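Local coordinates for bromo domain containing protein (Cryptosporidium parvum, PDB 5U9N) that probably recognises acetylated lysine through its bromodomains, the second of which makes up this chain and holds the inhibitor bromosporine in its pocket, at residues A[8-13]-A[90-95]; A[28-33]-A[55-60]; A[51-56]-A[100-105]; A[109-114]-A[126-131]. One frame throughout, in Å; residues are numbered along the deposited sequence.

Contact 1: residues A[8-13]-A[90-95]; sequences DWRNEC and NQTIEN. With SO4 (sulfate ion), chain D.
W9 and R10, neighbours at the start of helix 9-20, both reach the backbone of 93-95, one with a ring corner and the other with a guanidinium. The indole meets that backbone through its six-membered end: CH2 of W9 lies 3.4 Å from CA of N95, while the carbonyl oxygen of I93 sits near the ring plane at the edge. One face of the indole carries the R10 side chain, whose CG stands 3.6 Å from the ring plane, displaced toward the rim. The R10 chain is extended from CG to NE, and its guanidinium has CZ2 of W9 on one face. NH1 and NH2 of R10 each lie 3.0 Å from I93 O; NH1 also has a weak bond to L64 O. R10 NH2 also donates to O1 of a sulfate ion, probably from the crystallisation liquor, over 2.8 Å at 160°, and NE adds a weak bond to the same oxygen. This O1 lies at the guanidinium edge and close to the indole edge. I93 supplies an apolar touch, its CG2 4.2 Å from W9 CH2. Farther out, Y147 meets the indole edge-to-face, and the N95 side chain N-caps helix 96-113 at E98 N. The arrangement seats the first helix of the left-handed bromodomain four-helix bundle against the connection leading into its third.

Contact 2: residues A[28-33]-A[55-60]; sequences LFENPV and CDYITI. With BMF (Bromosporine), chain C.
F29 and E30 offer their carbonyl oxygens to the first backbone N-H groups of helix 57-65, pinning the ZA loop of the bromodomain to the start of the helix that follows it. Y57 N donates to F29 O over 3.0 Å at 169°, and I58 N donates to E30 O over 3.1 Å at 165°. Around these two bonds the side chains pack. CB of F29 makes a CH-pi contact over the Y57 ring, 4.0 Å from its centroid, and the two side chains lie side by side, pointing the same way. OE1 of E30 comes to the edge of that ring, 3.5 Å from CD2; the chain bends at chi2 (51°), and its OE2 is salt-bridged to R21. P32 leans on the D56 carboxylate, CG being 3.4 Å from OD2. In the next layer, N31 N donates to the sulfonyl oxygen O07 of bromosporine, and a water accepts from V33 N while donating to C55 O, a further, water-mediated link between the segments. D56 itself is fixed as the N-cap: its OD1 takes T59 N at 3.2 Å and T59 OG1 at 2.6 Å, both approaching from the same face of the carboxylate plane.

Contact 3: residues A[51-56]-A[100-105]; sequences IPEACD and ERLVKL
E53 and R101 pair as a salt bridge across the outer side of this contact, the carboxylate facing the guanidinium edge with the two planes 29° apart. R101 NH2 donates to E53 OE1 over 3.2 Å at 159°, close to the guanidinium plane and on the syn side of the oxygen. NH1 adds a weak bond to OE2, so both carboxylate oxygens have a donor from the same arginine. The E53 chain is extended beyond CG, whereas that of R101 turns at chi3 (80°), and the two side chains cross at about a right angle. Beside the bridge, CD2 of L105 lies 3.5 Å from E53 CD, putting a methyl group against the carboxylate carbon itself. The same methyl is 3.8 Å from CB of C55, whose SG, anti to the backbone N, stands 4.1 Å from L102 CD2. The backbone carbonyl of E53 is satisfied too, by ND2 of N109 one turn farther along the helix. On the helix itself, K104 NZ bonds to E100 OE2 over 3.1 Å, using the anti lone pair in an i to i+4 salt bridge, and E100 OE1 has a weak bond from W138 NE1. Apolar packing together with the paired charges thus holds the end of the ZA loop to helix 96-113, the third helix of the bromodomain bundle.

Contact 4: residues A[109-114]-A[126-131]; sequences NCMIFN and SAKQSL. With BMF (Bromosporine), chain C.
Beside the bromosporine pocket of this bromodomain, the last turns of helix 96-113 pack through C110 and M111 on A127, K128 and L131 of helix 122-139. The segments run nearly antiparallel, at 154°, with their axes 9.4 Å apart. A127 has only a methyl group to offer, and its CB meets SG of C110 at 3.6 Å and also touches CG of M111. With SG anti to the backbone N (chi1 180°), C110 places its sulfur between A127 and the ligand, whose triazole atom N24 is 3.8 Å from that sulfur. M111 reaches farther along the neighbouring helix. Its SD lies 3.7 Å from the K128 methylene CD, and the turn at chi3 (-84°) takes CE to L131 CD2, also at 3.7 Å; M111 crosses both side chains at about a right angle.

The polar work is done at the helix end. N114 ND2 donates to C110 O over 2.8 Å, within the carbonyl plane and on a lone pair, and the same oxygen also accepts from N114 N. This in-plane bond fixes the rotation of the N114 amide at the helix end and presents OD1 to the carbamate N16 of bromosporine, which donates to it over 2.8 Å. ND2 of N114 also lies 2.8 Å from the triazole N23. N114 matches the asparagine that binds acetyl-lysine in bromodomains generally, so the ligand probably takes the acetyl group's place. No hydrogen bond joins the two segments: sulfur and hydrocarbon pack the helices, while the N114 amide serves both C110 O and the ligand.

Overall arrangement
From the N terminus, helix 9-20 is tied in contact 1 to the connection just before helix 96-113, closing the longest loop of the four. Contact 2 is nested inside it, joining the ZA loop to the start of helix 57-65. Contact 3 begins on that same C55-D56 stretch and runs on to helix 96-113, so its segments alternate with those of contact 1. Contact 4 follows in series, closing the short BC connection between helices 96-113 and 122-139. I93 of contact 1 touches both I60 and L102, while F29 packs on C110 and A127, linking contacts 2 and 4 beside bromosporine. Contacts 1 and 4 lie on opposite sides of the chain's centre, their centres about 23 Å apart.

Contact 1: residues A[8-13]-A[90-95]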
# COMPACT_ATOMS: atom_id res chain seq x y z
N ASP A 8 -6.90 -16.58 -10.54
CA ASP A 8 -5.64 -15.85 -10.50
C ASP A 8 -5.47 -15.12 -9.16
O ASP A 8 -6.34 -14.33 -8.78
CB ASP A 8 -5.59 -14.84 -11.66
CG ASP A 8 -4.23 -14.18 -11.87
OD1 ASP A 8 -3.21 -14.76 -11.43
OD2 ASP A 8 -4.19 -13.11 -12.52
N TRP A 9 -4.36 -15.41 -8.45
CA TRP A 9 -4.09 -14.79 -7.15
C TRP A 9 -3.70 -13.31 -7.30
O TRP A 9 -3.90 -12.54 -6.38
CB TRP A 9 -2.99 -15.56 -6.39
CG TRP A 9 -1.63 -15.51 -7.02
CD1 TRP A 9 -1.07 -16.44 -7.84
CD2 TRP A 9 -0.61 -14.53 -6.78
NE1 TRP A 9 0.21 -16.08 -8.17
CE2 TRP A 9 0.52 -14.91 -7.52
CE3 TRP A 9 -0.57 -13.32 -6.05
CZ2 TRP A 9 1.70 -14.15 -7.54
CZ3 TRP A 9 0.59 -12.57 -6.09
CH2 TRP A 9 1.71 -12.99 -6.80
N ARG A 10 -3.10 -12.93 -8.44
CA ARG A 10 -2.72 -11.55 -8.71
C ARG A 10 -3.95 -10.66 -8.89
O ARG A 10 -3.93 -9.51 -8.46
CB ARG A 10 -1.84 -11.47 -9.95
CG ARG A 10 -0.46 -12.03 -9.75
CD ARG A 10 0.24 -12.28 -11.07
NE ARG A 10 1.50 -13.00 -10.89
CZ ARG A 10 2.67 -12.43 -10.60
NH1 ARG A 10 2.76 -11.11 -10.46
NH2 ARG A 10 3.76 -13.18 -10.46
N ASN A 11 -5.01 -11.17 -9.54
CA ASN A 11 -6.27 -10.42 -9.69
C ASN A 11 -6.96 -10.29 -8.33
O ASN A 11 -7.58 -9.26 -8.05
CB ASN A 11 -7.20 -11.09 -10.71
CG ASN A 11 -6.76 -10.91 -12.16
OD1 ASN A 11 -6.22 -9.86 -12.54
ND2 ASN A 11 -7.07 -11.87 -13.01
N GLU A 12 -6.81 -11.31 -7.45
CA GLU A 12 -7.33 -11.27 -6.08
C GLU A 12 -6.59 -10.17 -5.28
O GLU A 12 -7.21 -9.46 -4.48
CB GLU A 12 -7.19 -12.66 -5.41
CG GLU A 12 -7.68 -12.75 -3.97
CD GLU A 12 -9.14 -12.43 -3.74
OE1 GLU A 12 -9.93 -12.48 -4.70
OE2 GLU A 12 -9.49 -12.11 -2.58
N CYS A 13 -5.28 -9.96 -5.57
CA CYS A 13 -4.49 -8.88 -4.98
C CYS A 13 -4.97 -7.53 -5.51
O CYS A 13 -5.07 -6.57 -4.76
CB CYS A 13 -3.00 -9.07 -5.25
SG CYS A 13 -2.25 -10.42 -4.32
N ASN A 90 12.12 -2.67 -13.95
CA ASN A 90 10.73 -3.08 -13.74
C ASN A 90 10.67 -4.42 -12.96
O ASN A 90 10.87 -5.50 -13.54
CB ASN A 90 9.98 -3.20 -15.09
CG ASN A 90 9.03 -2.05 -15.35
OD1 ASN A 90 7.87 -2.07 -14.93
ND2 ASN A 90 9.51 -1.00 -16.02
N GLN A 91 10.39 -4.34 -11.64
CA GLN A 91 10.33 -5.52 -10.76
C GLN A 91 8.93 -6.17 -10.82
O GLN A 91 7.99 -5.56 -11.33
CB GLN A 91 10.66 -5.11 -9.31
CG GLN A 91 12.02 -4.43 -9.17
CD GLN A 91 12.15 -3.70 -7.85
OE1 GLN A 91 12.11 -2.47 -7.80
NE2 GLN A 91 12.32 -4.45 -6.77
N THR A 92 8.81 -7.42 -10.33
CA THR A 92 7.53 -8.14 -10.34
C THR A 92 7.29 -8.80 -8.98
O THR A 92 8.24 -9.28 -8.35
CB THR A 92 7.50 -9.18 -11.48
OG1 THR A 92 6.15 -9.57 -11.72
CG2 THR A 92 8.35 -10.42 -11.19
N ILE A 93 6.03 -8.83 -8.54
CA ILE A 93 5.64 -9.45 -7.27
C ILE A 93 5.54 -10.98 -7.47
O ILE A 93 4.65 -11.45 -8.19
CB ILE A 93 4.30 -8.82 -6.73
CG1 ILE A 93 4.50 -7.33 -6.41
CG2 ILE A 93 3.81 -9.57 -5.47
CD1 ILE A 93 3.38 -6.55 -6.58
N GLU A 94 6.45 -11.76 -6.82
CA GLU A 94 6.54 -13.20 -7.02
C GLU A 94 5.45 -13.97 -6.30
O GLU A 94 5.20 -15.11 -6.67
CB GLU A 94 7.90 -13.74 -6.53
CG GLU A 94 9.06 -13.48 -7.48
CD GLU A 94 10.36 -14.17 -7.07
OE1 GLU A 94 10.33 -15.41 -6.89
OE2 GLU A 94 11.38 -13.47 -6.88
N ASN A 95 4.85 -13.41 -5.23
CA ASN A 95 3.85 -14.17 -4.46
C ASN A 95 2.97 -13.26 -3.59
O ASN A 95 3.26 -12.09 -3.43
CB ASN A 95 4.57 -15.22 -3.58
CG ASN A 95 5.80 -14.69 -2.89
OD1 ASN A 95 5.77 -13.67 -2.20
ND2 ASN A 95 6.90 -15.34 -3.08
S SO4 D . 2.57 -16.97 -11.13
O1 SO4 D . 3.18 -15.90 -10.35
O2 SO4 D . 2.43 -18.16 -10.29
O3 SO4 D . 3.43 -17.28 -12.28
O4 SO4 D . 1.25 -16.55 -11.62

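Contact 2: residues A[28-33]-A[55-60]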
# COMPACT_ATOMS: atom_id res chain seq x y z
N LEU A 28 -3.65 9.74 -0.45
CA LEU A 28 -2.33 9.84 0.20
C LEU A 28 -1.36 8.78 -0.28
O LEU A 28 -0.19 9.06 -0.49
CB LEU A 28 -2.47 9.72 1.73
CG LEU A 28 -3.20 10.87 2.47
CD1 LEU A 28 -3.42 10.52 3.94
CD2 LEU A 28 -2.43 12.17 2.36
N PHE A 29 -1.86 7.56 -0.49
CA PHE A 29 -1.04 6.41 -0.80
C PHE A 29 -1.09 5.99 -2.27
O PHE A 29 -0.56 4.92 -2.60
CB PHE A 29 -1.53 5.24 0.05
CG PHE A 29 -1.91 5.65 1.45
CD1 PHE A 29 -0.93 6.00 2.38
CD2 PHE A 29 -3.24 5.75 1.82
CE1 PHE A 29 -1.28 6.37 3.67
CE2 PHE A 29 -3.59 6.11 3.13
CZ PHE A 29 -2.60 6.41 4.04
N GLU A 30 -1.68 6.81 -3.15
CA GLU A 30 -1.88 6.43 -4.54
C GLU A 30 -0.59 6.54 -5.35
O GLU A 30 -0.20 5.57 -6.01
CB GLU A 30 -2.98 7.29 -5.17
CG GLU A 30 -3.36 6.90 -6.59
CD GLU A 30 -3.67 5.43 -6.78
OE1 GLU A 30 -4.26 4.82 -5.86
OE2 GLU A 30 -3.34 4.89 -7.86
N ASN A 31 0.05 7.69 -5.32
CA ASN A 31 1.24 7.93 -6.13
C ASN A 31 2.46 8.16 -5.25
O ASN A 31 2.30 8.47 -4.06
CB ASN A 31 1.02 9.13 -7.06
CG ASN A 31 -0.23 8.98 -7.91
OD1 ASN A 31 -0.38 8.00 -8.66
ND2 ASN A 31 -1.18 9.89 -7.75
N PRO A 32 3.69 8.04 -5.80
CA PRO A 32 4.89 8.23 -4.96
C PRO A 32 4.98 9.62 -4.34
O PRO A 32 4.83 10.63 -5.03
CB PRO A 32 6.05 7.99 -5.94
CG PRO A 32 5.48 7.17 -7.03
CD PRO A 32 4.06 7.64 -7.18
N VAL A 33 5.24 9.66 -3.02
CA VAL A 33 5.40 10.92 -2.28
C VAL A 33 6.62 11.72 -2.78
O VAL A 33 6.57 12.94 -2.80
CB VAL A 33 5.49 10.72 -0.73
CG1 VAL A 33 4.18 10.22 -0.16
CG2 VAL A 33 6.63 9.78 -0.35
N CYS A 55 6.93 3.32 -1.06
CA CYS A 55 6.03 2.49 -1.87
C CYS A 55 4.65 3.16 -2.01
O CYS A 55 4.32 4.10 -1.28
CB CYS A 55 5.91 1.09 -1.26
SG CYS A 55 5.28 -0.15 -2.41
N ASP A 56 3.81 2.65 -2.96
CA ASP A 56 2.47 3.21 -3.19
C ASP A 56 1.65 2.28 -4.08
O ASP A 56 2.19 1.34 -4.64
CB ASP A 56 2.55 4.61 -3.81
CG ASP A 56 3.63 4.72 -4.85
OD1 ASP A 56 3.37 4.32 -6.01
OD2 ASP A 56 4.77 5.08 -4.49
N TYR A 57 0.34 2.55 -4.18
CA TYR A 57 -0.61 1.66 -4.87
C TYR A 57 -0.33 1.53 -6.34
O TYR A 57 -0.43 0.43 -6.87
CB TYR A 57 -2.07 2.16 -4.70
CG TYR A 57 -2.60 2.20 -3.28
CD1 TYR A 57 -2.12 1.33 -2.29
CD2 TYR A 57 -3.66 3.04 -2.94
CE1 TYR A 57 -2.65 1.32 -1.01
CE2 TYR A 57 -4.20 3.04 -1.66
CZ TYR A 57 -3.70 2.18 -0.69
OH TYR A 57 -4.25 2.18 0.56
N ILE A 58 -0.07 2.64 -7.03
CA ILE A 58 0.16 2.58 -8.48
C ILE A 58 1.45 1.79 -8.77
O ILE A 58 1.48 1.02 -9.73
CB ILE A 58 0.18 4.01 -9.12
CG1 ILE A 58 0.04 3.92 -10.66
CG2 ILE A 58 1.45 4.80 -8.75
CD1 ILE A 58 -1.31 3.24 -11.15
N THR A 59 2.47 1.90 -7.88
CA THR A 59 3.73 1.15 -8.02
C THR A 59 3.49 -0.36 -7.79
O THR A 59 4.04 -1.17 -8.50
CB THR A 59 4.80 1.70 -7.06
OG1 THR A 59 5.15 3.00 -7.46
CG2 THR A 59 6.05 0.85 -7.03
N ILE A 60 2.65 -0.71 -6.81
CA ILE A 60 2.31 -2.12 -6.55
C ILE A 60 1.49 -2.67 -7.73
O ILE A 60 1.77 -3.78 -8.19
CB ILE A 60 1.54 -2.28 -5.21
CG1 ILE A 60 2.46 -1.96 -4.03
CG2 ILE A 60 0.99 -3.69 -5.08
CD1 ILE A 60 1.72 -1.92 -2.64
C10 BMF C . 0.45 13.58 0.67
N12 BMF C . 1.37 11.72 1.78
C15 BMF C . 2.38 13.31 3.96
C17 BMF C . 3.04 15.37 5.22
C20 BMF C . 2.71 17.62 7.49
C22 BMF C . 1.67 13.83 2.91
C26 BMF C . 2.03 8.80 2.10
C28 BMF C . -0.69 15.41 -0.42
C01 BMF C . -1.80 15.18 -2.67
C02 BMF C . -1.01 14.61 -1.52
C03 BMF C . -0.59 13.27 -1.49
N04 BMF C . -0.91 12.39 -2.56
S05 BMF C . 0.12 11.92 -3.74
C06 BMF C . 1.60 11.41 -2.94
O07 BMF C . -0.47 10.77 -4.37
O08 BMF C . 0.40 13.07 -4.53
C09 BMF C . 0.12 12.77 -0.41
C11 BMF C . 1.19 13.02 1.82
N13 BMF C . 2.08 11.21 2.84
C14 BMF C . 2.61 11.89 3.91
N16 BMF C . 2.92 14.00 5.08
O18 BMF C . 3.61 15.64 6.43
C19 BMF C . 3.88 17.06 6.73
O21 BMF C . 2.67 16.20 4.42
N23 BMF C . 3.28 11.04 4.68
N24 BMF C . 3.18 9.78 4.09
C25 BMF C . 2.45 9.90 3.01
C27 BMF C . 0.03 14.91 0.65
O HOH W 1 5.55 6.57 -2.00

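Contact 3: residues A[51-56]-A[100-105]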
# COMPACT_ATOMS: atom_id res chain seq x y z
N ILE A 51 12.61 7.50 5.62
CA ILE A 51 12.11 6.28 4.98
C ILE A 51 13.10 5.73 3.92
O ILE A 51 13.23 6.30 2.85
CB ILE A 51 10.73 6.57 4.35
CG1 ILE A 51 9.71 7.04 5.43
CG2 ILE A 51 10.22 5.33 3.63
CD1 ILE A 51 9.52 6.04 6.71
N PRO A 52 13.69 4.53 4.16
CA PRO A 52 14.63 3.97 3.18
C PRO A 52 13.95 3.30 1.96
O PRO A 52 14.57 3.23 0.90
CB PRO A 52 15.40 2.94 4.00
CG PRO A 52 14.45 2.50 5.04
CD PRO A 52 13.65 3.72 5.39
N GLU A 53 12.72 2.75 2.13
CA GLU A 53 12.00 2.08 1.04
C GLU A 53 10.59 2.66 0.86
O GLU A 53 9.65 2.20 1.50
CB GLU A 53 11.94 0.56 1.29
CG GLU A 53 11.51 -0.25 0.06
CD GLU A 53 11.19 -1.73 0.30
OE1 GLU A 53 11.34 -2.20 1.45
OE2 GLU A 53 10.77 -2.40 -0.67
N ALA A 54 10.43 3.62 -0.03
CA ALA A 54 9.10 4.18 -0.31
C ALA A 54 8.26 3.22 -1.16
O ALA A 54 8.81 2.38 -1.86
CB ALA A 54 9.23 5.51 -1.02
N CYS A 55 6.93 3.32 -1.06
CA CYS A 55 6.03 2.49 -1.87
C CYS A 55 4.65 3.16 -2.01
O CYS A 55 4.32 4.10 -1.28
CB CYS A 55 5.91 1.09 -1.26
SG CYS A 55 5.28 -0.15 -2.41
N ASP A 56 3.81 2.65 -2.96
CA ASP A 56 2.47 3.21 -3.19
C ASP A 56 1.65 2.28 -4.08
O ASP A 56 2.19 1.34 -4.64
CB ASP A 56 2.55 4.61 -3.81
CG ASP A 56 3.63 4.72 -4.85
OD1 ASP A 56 3.37 4.32 -6.01
OD2 ASP A 56 4.77 5.08 -4.49
N GLU A 100 1.69 -8.66 0.32
CA GLU A 100 1.33 -8.28 1.69
C GLU A 100 2.38 -7.32 2.28
O GLU A 100 2.03 -6.29 2.86
CB GLU A 100 1.20 -9.51 2.57
CG GLU A 100 0.62 -9.21 3.94
CD GLU A 100 0.65 -10.36 4.92
OE1 GLU A 100 0.65 -11.53 4.47
OE2 GLU A 100 0.63 -10.09 6.15
N ARG A 101 3.65 -7.67 2.15
CA ARG A 101 4.75 -6.82 2.62
C ARG A 101 4.68 -5.39 2.04
O ARG A 101 4.82 -4.41 2.77
CB ARG A 101 6.08 -7.44 2.25
CG ARG A 101 7.26 -6.71 2.86
CD ARG A 101 8.58 -7.38 2.56
NE ARG A 101 9.06 -7.06 1.23
CZ ARG A 101 9.56 -5.87 0.87
NH1 ARG A 101 9.99 -5.68 -0.37
NH2 ARG A 101 9.63 -4.87 1.75
N LEU A 102 4.50 -5.28 0.72
CA LEU A 102 4.54 -4.01 0.03
C LEU A 102 3.36 -3.13 0.43
O LEU A 102 3.54 -1.94 0.67
CB LEU A 102 4.56 -4.22 -1.50
CG LEU A 102 5.91 -4.73 -2.11
CD1 LEU A 102 5.77 -4.95 -3.65
CD2 LEU A 102 7.07 -3.76 -1.83
N VAL A 103 2.17 -3.69 0.53
CA VAL A 103 1.00 -2.91 0.95
C VAL A 103 1.19 -2.41 2.39
O VAL A 103 0.95 -1.24 2.65
CB VAL A 103 -0.31 -3.71 0.80
CG1 VAL A 103 -1.46 -3.00 1.51
CG2 VAL A 103 -0.64 -3.94 -0.68
N LYS A 104 1.64 -3.28 3.31
CA LYS A 104 1.84 -2.89 4.70
C LYS A 104 2.99 -1.91 4.86
O LYS A 104 2.95 -1.07 5.76
CB LYS A 104 2.06 -4.10 5.57
CG LYS A 104 0.81 -4.92 5.73
CD LYS A 104 1.04 -6.05 6.69
CE LYS A 104 -0.23 -6.61 7.24
NZ LYS A 104 0.03 -7.82 8.11
N LEU A 105 3.98 -1.97 3.96
CA LEU A 105 5.11 -1.01 3.92
C LEU A 105 4.61 0.44 3.72
O LEU A 105 5.17 1.37 4.29
CB LEU A 105 6.08 -1.41 2.78
CG LEU A 105 7.27 -0.51 2.54
CD1 LEU A 105 8.23 -0.53 3.70
CD2 LEU A 105 7.98 -0.92 1.28

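Contact 4: residues A[109-114]-A[126-131]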
# COMPACT_ATOMS: atom_id res chain seq x y z
N ASN A 109 5.35 3.16 6.68
CA ASN A 109 6.19 4.33 6.34
C ASN A 109 5.44 5.61 6.72
O ASN A 109 6.01 6.53 7.31
CB ASN A 109 6.52 4.36 4.84
CG ASN A 109 7.49 3.30 4.41
OD1 ASN A 109 8.13 2.63 5.23
ND2 ASN A 109 7.62 3.10 3.11
N CYS A 110 4.15 5.64 6.44
CA CYS A 110 3.31 6.77 6.76
C CYS A 110 3.19 6.94 8.28
O CYS A 110 3.21 8.06 8.77
CB CYS A 110 1.93 6.61 6.12
SG CYS A 110 0.80 7.97 6.47
N MET A 111 3.11 5.85 9.01
CA MET A 111 2.98 5.91 10.46
C MET A 111 4.34 6.17 11.14
O MET A 111 4.34 6.66 12.26
CB MET A 111 2.34 4.62 11.00
CG MET A 111 0.84 4.53 10.63
SD MET A 111 -0.03 3.21 11.45
CE MET A 111 0.36 1.84 10.38
N ILE A 112 5.48 5.93 10.46
CA ILE A 112 6.81 6.30 11.01
C ILE A 112 7.09 7.80 10.74
O ILE A 112 7.68 8.47 11.59
CB ILE A 112 7.94 5.40 10.42
CG1 ILE A 112 7.82 4.00 10.97
CG2 ILE A 112 9.37 5.98 10.72
CD1 ILE A 112 8.44 3.00 10.20
N PHE A 113 6.71 8.29 9.55
CA PHE A 113 7.03 9.65 9.14
C PHE A 113 6.10 10.71 9.76
O PHE A 113 6.55 11.84 9.98
CB PHE A 113 6.97 9.76 7.60
CG PHE A 113 7.51 11.07 7.04
CD1 PHE A 113 8.87 11.35 7.09
CD2 PHE A 113 6.65 12.00 6.47
CE1 PHE A 113 9.36 12.57 6.60
CE2 PHE A 113 7.15 13.22 5.99
CZ PHE A 113 8.50 13.50 6.05
N ASN A 114 4.82 10.38 9.99
CA ASN A 114 3.87 11.40 10.44
C ASN A 114 3.51 11.18 11.89
O ASN A 114 3.52 10.04 12.36
CB ASN A 114 2.60 11.41 9.56
CG ASN A 114 2.91 11.55 8.08
OD1 ASN A 114 3.12 12.64 7.57
ND2 ASN A 114 3.03 10.45 7.38
N SER A 126 -5.22 7.91 8.98
CA SER A 126 -5.72 7.39 7.70
C SER A 126 -4.96 6.11 7.33
O SER A 126 -5.58 5.16 6.84
CB SER A 126 -5.58 8.43 6.59
OG SER A 126 -6.44 9.53 6.84
N ALA A 127 -3.61 6.09 7.54
CA ALA A 127 -2.76 4.90 7.29
C ALA A 127 -3.17 3.77 8.19
O ALA A 127 -3.20 2.61 7.75
CB ALA A 127 -1.30 5.24 7.57
N LYS A 128 -3.45 4.09 9.47
CA LYS A 128 -3.86 3.10 10.45
C LYS A 128 -5.19 2.42 10.06
O LYS A 128 -5.33 1.23 10.28
CB LYS A 128 -4.00 3.77 11.83
CG LYS A 128 -4.22 2.81 13.00
CD LYS A 128 -3.01 1.88 13.24
CE LYS A 128 -3.20 0.92 14.40
NZ LYS A 128 -3.40 1.64 15.70
N GLN A 129 -6.14 3.16 9.49
CA GLN A 129 -7.46 2.61 9.14
C GLN A 129 -7.41 1.82 7.85
O GLN A 129 -8.18 0.88 7.69
CB GLN A 129 -8.52 3.72 9.02
CG GLN A 129 -8.90 4.33 10.37
CD GLN A 129 -9.55 5.69 10.20
OE1 GLN A 129 -10.20 5.98 9.18
NE2 GLN A 129 -9.41 6.55 11.21
N SER A 130 -6.55 2.20 6.91
CA SER A 130 -6.40 1.43 5.67
C SER A 130 -5.66 0.12 5.96
O SER A 130 -5.96 -0.89 5.34
CB SER A 130 -5.68 2.23 4.59
OG SER A 130 -6.59 3.14 3.99
N LEU A 131 -4.71 0.14 6.92
CA LEU A 131 -4.04 -1.08 7.37
C LEU A 131 -5.05 -2.01 8.04
O LEU A 131 -4.99 -3.23 7.85
CB LEU A 131 -2.92 -0.73 8.36
CG LEU A 131 -2.28 -1.93 9.08
CD1 LEU A 131 -1.54 -2.81 8.10
CD2 LEU A 131 -1.34 -1.48 10.15
C10 BMF C . 0.45 13.58 0.67
N12 BMF C . 1.37 11.72 1.78
C15 BMF C . 2.38 13.31 3.96
C17 BMF C . 3.04 15.37 5.22
C20 BMF C . 2.71 17.62 7.49
C22 BMF C . 1.67 13.83 2.91
C26 BMF C . 2.03 8.80 2.10
C28 BMF C . -0.69 15.41 -0.42
C01 BMF C . -1.80 15.18 -2.67
C02 BMF C . -1.01 14.61 -1.52
C03 BMF C . -0.59 13.27 -1.49
N04 BMF C . -0.91 12.39 -2.56
S05 BMF C . 0.12 11.92 -3.74
C06 BMF C . 1.60 11.41 -2.94
O07 BMF C . -0.47 10.77 -4.37
O08 BMF C . 0.40 13.07 -4.53
C09 BMF C . 0.12 12.77 -0.41
C11 BMF C . 1.19 13.02 1.82
N13 BMF C . 2.08 11.21 2.84
C14 BMF C . 2.61 11.89 3.91
N16 BMF C . 2.92 14.00 5.08
O18 BMF C . 3.61 15.64 6.43
C19 BMF C . 3.88 17.06 6.73
O21 BMF C . 2.67 16.20 4.42
N23 BMF C . 3.28 11.04 4.68
N24 BMF C . 3.18 9.78 4.09
C25 BMF C . 2.45 9.90 3.01
C27 BMF C . 0.03 14.91 0.65